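Local coordinates for protein transcriptional regulator, TetR family (Agrobacterium tumefaciens, PDB 2G7S) that probably acts as a dimeric transcriptional regulator of the TetR family, binding operator DNA through an N-terminal helical domain, at residues P6-C16 with V38-F49. Numbering follows the deposited sequence.
Sequences PQSKADDILQC and VGIRNASIHHHF
H48 and F49 both meet I13: each ring carbon CG lies anti to its own carbonyl carbon (chi1 -73° and -61°), which sends the two rings from the end of helix 42-48 onto helix 6-24. I13 divides its branches between them. Its CG2 rests 3.7 Å from F49 CE2, while CD1 reaches H48 CD2, also at 3.7 Å. The imidazole, in the conformer described here, behaves as a knob in the hole formed by P6, K9, A10 and I13, and one face has the backbone N of A10 above it, off-centre; K9 CB approaches H48 NE2 to 3.5 Å. L14 meets the phenyl ring of F49 farther out, its CG 3.7 Å from F49 CZ, and L55 of helix 52-77 touches both I13 and F49. Farther along, V38 lays CG1 against D12 CB and CG2 against C16 CB, the latter at 3.6 Å. A water bridges the two segments: K9 NZ donates to it and it donates to V38 O. Segment 6-16 crosses helix 42-48, which follows helix 31-38 after a short turn, at 101°, a packing characteristic of the helix-turn-helix domain of TetR regulators, where the second of those two helices is probably the DNA-recognition helix.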
loop_
_atom_site.group_PDB
_atom_site.type_symbol
_atom_site.label_atom_id
_atom_site.label_comp_id
_atom_site.label_asym_id
_atom_site.label_seq_id
_atom_site.Cartn_x
_atom_site.Cartn_y
_atom_site.Cartn_z
ATOM N N PRO A 6 9.836 -8.507 34.119
ATOM C CA PRO A 6 10.329 -7.654 33.070
ATOM C C PRO A 6 10.042 -8.193 31.672
ATOM O O PRO A 6 9.481 -7.480 30.841
ATOM C CB PRO A 6 11.845 -7.578 33.335
ATOM C CG PRO A 6 11.965 -7.796 34.809
ATOM C CD PRO A 6 10.819 -8.656 35.224
ATOM N N GLN A 7 10.430 -9.412 31.370
ATOM C CA GLN A 7 10.207 -9.963 30.025
ATOM C C GLN A 7 8.752 -9.909 29.579
ATOM O O GLN A 7 8.452 -9.638 28.414
ATOM C CB GLN A 7 10.632 -11.451 30.011
ATOM C CG GLN A 7 10.288 -12.144 28.711
ATOM C CD GLN A 7 11.061 -11.548 27.587
ATOM O OE1 GLN A 7 12.307 -11.754 27.506
ATOM N NE2 GLN A 7 10.370 -10.762 26.707
ATOM N N SER A 8 7.846 -10.207 30.486
ATOM C CA SER A 8 6.433 -10.238 30.168
ATOM C C SER A 8 5.941 -8.850 29.852
ATOM O O SER A 8 5.087 -8.690 28.994
ATOM C CB SER A 8 5.596 -10.890 31.287
ATOM O OG SER A 8 5.429 -9.996 32.392
ATOM N N LYS A 9 6.486 -7.840 30.506
ATOM C CA LYS A 9 6.060 -6.454 30.272
ATOM C C LYS A 9 6.588 -6.054 28.892
ATOM O O LYS A 9 5.865 -5.423 28.114
ATOM C CB LYS A 9 6.595 -5.566 31.387
ATOM C CG LYS A 9 5.766 -5.719 32.689
ATOM C CD LYS A 9 4.196 -5.645 32.474
ATOM C CE LYS A 9 3.377 -5.818 33.788
ATOM N NZ LYS A 9 1.875 -5.845 33.646
ATOM N N ALA A 10 7.832 -6.444 28.567
ATOM C CA ALA A 10 8.388 -6.131 27.232
ATOM C C ALA A 10 7.513 -6.796 26.147
ATOM O O ALA A 10 7.162 -6.170 25.101
ATOM C CB ALA A 10 9.855 -6.573 27.122
ATOM N N ASP A 11 7.150 -8.052 26.357
ATOM C CA ASP A 11 6.261 -8.753 25.388
ATOM C C ASP A 11 4.916 -8.043 25.289
ATOM O O ASP A 11 4.395 -7.896 24.152
ATOM C CB ASP A 11 5.984 -10.187 25.808
ATOM C CG ASP A 11 7.222 -11.096 25.712
ATOM O OD1 ASP A 11 8.172 -10.746 24.979
ATOM O OD2 ASP A 11 7.183 -12.182 26.378
ATOM N N ASP A 12 4.352 -7.597 26.413
ATOM C CA ASP A 12 3.082 -6.924 26.330
ATOM C C ASP A 12 3.177 -5.630 25.517
ATOM O O ASP A 12 2.253 -5.289 24.773
ATOM C CB ASP A 12 2.556 -6.576 27.720
ATOM C CG ASP A 12 2.095 -7.753 28.494
ATOM O OD1 ASP A 12 1.998 -8.868 27.939
ATOM O OD2 ASP A 12 1.875 -7.502 29.708
ATOM N N ILE A 13 4.257 -4.884 25.725
ATOM C CA ILE A 13 4.465 -3.624 24.974
ATOM C C ILE A 13 4.586 -3.939 23.506
ATOM O O ILE A 13 3.933 -3.260 22.676
ATOM C CB ILE A 13 5.708 -2.878 25.451
ATOM C CG1 ILE A 13 5.481 -2.378 26.895
ATOM C CG2 ILE A 13 6.098 -1.761 24.494
ATOM C CD1 ILE A 13 6.837 -2.093 27.663
ATOM N N LEU A 14 5.374 -4.976 23.149
ATOM C CA LEU A 14 5.500 -5.265 21.700
ATOM C C LEU A 14 4.187 -5.742 21.080
ATOM O O LEU A 14 3.896 -5.344 19.938
ATOM C CB LEU A 14 6.560 -6.378 21.491
ATOM C CG LEU A 14 7.999 -5.861 21.689
ATOM C CD1 LEU A 14 8.970 -7.050 21.706
ATOM C CD2 LEU A 14 8.445 -4.830 20.629
ATOM N N GLN A 15 3.439 -6.612 21.796
ATOM C CA GLN A 15 2.115 -7.086 21.322
ATOM C C GLN A 15 1.257 -5.839 21.002
ATOM O O GLN A 15 0.757 -5.615 19.874
ATOM C CB GLN A 15 1.464 -7.963 22.412
ATOM C CG GLN A 15 0.090 -8.503 22.016
ATOM C CD GLN A 15 -0.473 -9.574 22.927
ATOM O OE1 GLN A 15 0.246 -10.419 23.451
ATOM N NE2 GLN A 15 -1.787 -9.561 23.090
ATOM N N CYS A 16 1.099 -4.997 22.000
ATOM C CA CYS A 16 0.245 -3.800 21.893
ATOM C C CYS A 16 0.684 -2.914 20.730
ATOM O O CYS A 16 -0.121 -2.523 19.882
ATOM C CB CYS A 16 0.291 -3.010 23.233
ATOM S SG CYS A 16 -0.529 -1.434 23.107
ATOM N N VAL A 38 -1.693 -1.315 28.106
ATOM C CA VAL A 38 -0.908 -2.280 28.844
ATOM C C VAL A 38 -0.838 -1.969 30.323
ATOM O O VAL A 38 -0.501 -2.878 31.090
ATOM C CB VAL A 38 0.568 -2.334 28.309
ATOM C CG1 VAL A 38 1.451 -3.220 29.113
ATOM C CG2 VAL A 38 0.555 -2.789 26.790
ATOM N N GLY A 39 -1.035 -0.717 30.719
ATOM C CA GLY A 39 -1.130 -0.399 32.160
ATOM C C GLY A 39 0.180 0.001 32.792
ATOM O O GLY A 39 0.208 0.250 33.988
ATOM N N ILE A 40 1.272 0.025 32.027
ATOM C CA ILE A 40 2.522 0.522 32.608
ATOM C C ILE A 40 2.581 2.005 32.376
ATOM O O ILE A 40 1.926 2.522 31.482
ATOM C CB ILE A 40 3.796 -0.233 32.155
ATOM C CG1 ILE A 40 4.213 0.123 30.717
ATOM C CG2 ILE A 40 3.667 -1.712 32.497
ATOM C CD1 ILE A 40 3.240 0.012 29.699
ATOM N N ARG A 41 3.385 2.690 33.176
ATOM C CA ARG A 41 3.586 4.106 32.990
ATOM C C ARG A 41 4.605 4.388 31.904
ATOM O O ARG A 41 5.434 3.552 31.503
ATOM C CB ARG A 41 3.997 4.786 34.288
ATOM C CG ARG A 41 5.096 4.209 35.070
ATOM C CD ARG A 41 5.006 4.841 36.579
ATOM N NE ARG A 41 6.225 4.491 37.276
ATOM C CZ ARG A 41 6.328 3.601 38.259
ATOM N NH1 ARG A 41 5.261 3.018 38.789
ATOM N NH2 ARG A 41 7.526 3.338 38.765
ATOM N N ASN A 42 4.586 5.631 31.457
ATOM C CA ASN A 42 5.496 6.050 30.410
ATOM C C ASN A 42 6.973 5.715 30.683
ATOM O O ASN A 42 7.667 5.132 29.831
ATOM C CB ASN A 42 5.407 7.558 30.276
ATOM C CG ASN A 42 6.234 8.042 29.159
ATOM O OD1 ASN A 42 7.438 8.396 29.324
ATOM N ND2 ASN A 42 5.655 7.991 27.986
ATOM N N ALA A 43 7.488 6.041 31.865
ATOM C CA ALA A 43 8.896 5.781 32.175
ATOM C C ALA A 43 9.249 4.310 32.068
ATOM O O ALA A 43 10.348 3.959 31.692
ATOM C CB ALA A 43 9.245 6.289 33.585
ATOM N N SER A 44 8.289 3.445 32.403
ATOM C CA SER A 44 8.534 2.031 32.339
ATOM C C SER A 44 8.721 1.565 30.888
ATOM O O SER A 44 9.522 0.662 30.636
ATOM C CB SER A 44 7.361 1.269 32.989
ATOM O OG SER A 44 7.325 1.586 34.358
ATOM N N ILE A 45 7.982 2.150 29.954
ATOM C CA ILE A 45 8.175 1.806 28.542
ATOM C C ILE A 45 9.623 2.085 28.128
ATOM O O ILE A 45 10.292 1.268 27.518
ATOM C CB ILE A 45 7.211 2.486 27.601
ATOM C CG1 ILE A 45 5.768 2.188 28.049
ATOM C CG2 ILE A 45 7.449 1.984 26.181
ATOM C CD1 ILE A 45 4.699 3.037 27.293
ATOM N N HIS A 46 10.120 3.242 28.538
ATOM C CA HIS A 46 11.506 3.580 28.229
ATOM C C HIS A 46 12.535 2.668 28.845
ATOM O O HIS A 46 13.654 2.537 28.293
ATOM C CB HIS A 46 11.797 5.028 28.678
ATOM C CG HIS A 46 11.091 6.050 27.861
ATOM N ND1 HIS A 46 11.612 6.528 26.682
ATOM C CD2 HIS A 46 9.908 6.699 28.045
ATOM C CE1 HIS A 46 10.789 7.438 26.177
ATOM N NE2 HIS A 46 9.749 7.561 26.982
ATOM N N HIS A 47 12.261 2.068 30.007
ATOM C CA HIS A 47 13.242 1.105 30.552
ATOM C C HIS A 47 13.400 -0.068 29.566
ATOM O O HIS A 47 14.512 -0.584 29.306
ATOM C CB HIS A 47 12.792 0.588 31.936
ATOM C CG HIS A 47 12.721 1.645 33.008
ATOM N ND1 HIS A 47 11.705 1.688 33.943
ATOM C CD2 HIS A 47 13.558 2.664 33.328
ATOM C CE1 HIS A 47 11.891 2.708 34.763
ATOM N NE2 HIS A 47 13.022 3.308 34.425
ATOM N N HIS A 48 12.274 -0.486 28.979
ATOM C CA HIS A 48 12.286 -1.636 28.072
ATOM C C HIS A 48 12.840 -1.336 26.662
ATOM O O HIS A 48 13.438 -2.204 26.041
ATOM C CB HIS A 48 10.855 -2.189 27.951
ATOM C CG HIS A 48 10.402 -2.919 29.165
ATOM N ND1 HIS A 48 10.880 -4.168 29.498
ATOM C CD2 HIS A 48 9.547 -2.560 30.149
ATOM C CE1 HIS A 48 10.323 -4.553 30.638
ATOM N NE2 HIS A 48 9.517 -3.590 31.056
ATOM N N PHE A 49 12.559 -0.120 26.178
ATOM C CA PHE A 49 12.938 0.302 24.830
ATOM C C PHE A 49 13.450 1.727 24.916
ATOM O O PHE A 49 12.632 2.606 25.226
ATOM C CB PHE A 49 11.714 0.236 23.902
ATOM C CG PHE A 49 11.181 -1.160 23.818
ATOM C CD1 PHE A 49 11.775 -2.102 22.990
ATOM C CD2 PHE A 49 10.092 -1.552 24.612
ATOM C CE1 PHE A 49 11.332 -3.429 22.994
ATOM C CE2 PHE A 49 9.649 -2.892 24.606
ATOM C CZ PHE A 49 10.248 -3.780 23.798
HETATM O O HOH W 1 0.179 -3.604 33.656
#